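Local coordinates for negative regulator of ofd1 (Schizosaccharomyces pombe, PDB 3MSV), which acts as a nuclear import adaptor that inhibits ofd1, stabilises the hypoxic transcription factor fragment Sre1N and is required for correct translation termination, at residues Ile260-Trp265 with Glu284-Asn289. Sequence-based numbering, arbitrary orientation.
Sequences IITALW and EAVLNN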
# COMPACT_ATOMS: atom_id res chain seq x y z
N ILE A 260 10.50 -1.79 0.17
CA ILE A 260 9.64 -2.82 -0.42
C ILE A 260 8.31 -2.24 -0.97
O ILE A 260 7.93 -2.50 -2.12
CB ILE A 260 9.34 -3.95 0.60
CG1 ILE A 260 10.60 -4.77 0.82
CG2 ILE A 260 8.18 -4.85 0.13
CD1 ILE A 260 10.56 -5.55 2.08
N ILE A 261 7.64 -1.46 -0.14
CA ILE A 261 6.35 -0.88 -0.49
C ILE A 261 6.49 0.03 -1.71
O ILE A 261 5.77 -0.11 -2.71
CB ILE A 261 5.81 -0.09 0.71
CG1 ILE A 261 5.45 -1.07 1.85
CG2 ILE A 261 4.65 0.81 0.33
CD1 ILE A 261 4.99 -0.39 3.13
N THR A 262 7.46 0.93 -1.65
CA THR A 262 7.77 1.84 -2.74
C THR A 262 8.10 1.07 -3.99
O THR A 262 7.63 1.38 -5.09
CB THR A 262 9.00 2.69 -2.38
OG1 THR A 262 8.62 3.60 -1.35
CG2 THR A 262 9.47 3.47 -3.57
N ALA A 263 8.94 0.06 -3.83
CA ALA A 263 9.34 -0.72 -4.99
C ALA A 263 8.13 -1.37 -5.68
O ALA A 263 8.05 -1.41 -6.90
CB ALA A 263 10.37 -1.75 -4.59
N LEU A 264 7.16 -1.83 -4.89
CA LEU A 264 5.96 -2.44 -5.44
C LEU A 264 5.06 -1.42 -6.14
O LEU A 264 4.59 -1.66 -7.27
CB LEU A 264 5.18 -3.20 -4.36
CG LEU A 264 5.87 -4.51 -3.97
CD1 LEU A 264 5.08 -5.26 -2.91
CD2 LEU A 264 6.07 -5.39 -5.19
N TRP A 265 4.80 -0.30 -5.48
CA TRP A 265 4.00 0.73 -6.11
C TRP A 265 4.58 1.10 -7.47
O TRP A 265 3.86 1.17 -8.46
CB TRP A 265 3.90 1.97 -5.23
CG TRP A 265 2.89 1.84 -4.11
CD1 TRP A 265 3.15 1.81 -2.76
CD2 TRP A 265 1.47 1.74 -4.25
NE1 TRP A 265 1.96 1.70 -2.05
CE2 TRP A 265 0.92 1.66 -2.95
CE3 TRP A 265 0.60 1.72 -5.34
CZ2 TRP A 265 -0.45 1.55 -2.72
CZ3 TRP A 265 -0.76 1.62 -5.11
CH2 TRP A 265 -1.27 1.54 -3.82
N GLU A 284 0.86 8.72 -6.18
CA GLU A 284 0.30 9.33 -4.96
C GLU A 284 0.61 8.49 -3.74
O GLU A 284 0.90 9.03 -2.67
CB GLU A 284 -1.20 9.62 -5.09
CG GLU A 284 -1.49 10.61 -6.20
CD GLU A 284 -2.90 11.19 -6.14
OE1 GLU A 284 -3.86 10.42 -6.37
OE2 GLU A 284 -3.06 12.40 -5.88
N ALA A 285 0.60 7.16 -3.88
CA ALA A 285 0.97 6.30 -2.75
C ALA A 285 2.45 6.46 -2.44
O ALA A 285 2.83 6.53 -1.28
CB ALA A 285 0.65 4.86 -3.02
N VAL A 286 3.29 6.47 -3.46
CA VAL A 286 4.71 6.68 -3.23
C VAL A 286 4.94 8.02 -2.52
O VAL A 286 5.70 8.09 -1.55
CB VAL A 286 5.51 6.61 -4.51
CG1 VAL A 286 6.92 7.09 -4.26
CG2 VAL A 286 5.50 5.17 -5.03
N LEU A 287 4.25 9.07 -2.96
CA LEU A 287 4.34 10.38 -2.30
C LEU A 287 3.89 10.32 -0.83
O LEU A 287 4.53 10.89 0.07
CB LEU A 287 3.55 11.46 -3.08
CG LEU A 287 3.46 12.85 -2.40
CD1 LEU A 287 4.86 13.45 -2.23
CD2 LEU A 287 2.53 13.85 -3.12
N ASN A 288 2.78 9.63 -0.57
CA ASN A 288 2.31 9.46 0.80
C ASN A 288 3.37 8.79 1.64
O ASN A 288 3.64 9.20 2.77
CB ASN A 288 1.06 8.59 0.86
CG ASN A 288 0.75 8.15 2.28
OD1 ASN A 288 0.18 8.92 3.05
ND2 ASN A 288 1.17 6.92 2.66
N ASN A 289 3.97 7.75 1.08
CA ASN A 289 5.06 7.07 1.76
C ASN A 289 6.28 7.98 2.01
O ASN A 289 6.85 7.95 3.10
CB ASN A 289 5.43 5.75 1.08
CG ASN A 289 4.46 4.61 1.45
OD1 ASN A 289 4.68 3.89 2.42
ND2 ASN A 289 3.35 4.48 0.71
O HOH W 1 1.47 2.25 0.80
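W265 and A285 meet in a CH-pi contact: one face of the W265 indole receives the A285 methyl, a small side chain that allows the close approach. A285 CB sits over the six-membered ring, 3.4 Å from its centroid, and comes to 3.2 Å from W265 CE2. Apolar packing continues beside it, where V286 CG2 touches W265 CB at 3.6 Å; with CG1 anti to the backbone N (chi1 169°), CG2 falls beside that N and faces W265 CB. T262 lies alongside V286 in a looser contact, its CG2 4.5 Å from V286 CG1.

Helices 251-267 and 276-302 are successive, almost antiparallel members of the HEAT-like helical repeat array; the axes of 260-265 and 284-289 approach to 9.5 Å, their N-to-C directions 163° apart. Helix 235-244 packs against the same seam, Y236 meeting the W265 ring and also touching A285.

Polar groups in this buried seam are joined without a direct bond between the helices. One water, at the ring edge and in its plane, accepts from both W265 NE1 and N289 ND2, at 2.9 Å each. The I261 CG2 methyl lies against the N289 amide by van der Waals contact, 3.7 Å from N289 OD1, the two side chains crossing at roughly a right angle. N289 OD1 is hydrogen-bonded to S239 OG of helix 235-244, so both the NH2 and the oxygen of the amide have partners. N289 ND2 also donates, nearly straight at 167°, to A285 O one turn back, while N289 N reaches that oxygen from the opposite face of the carbonyl plane.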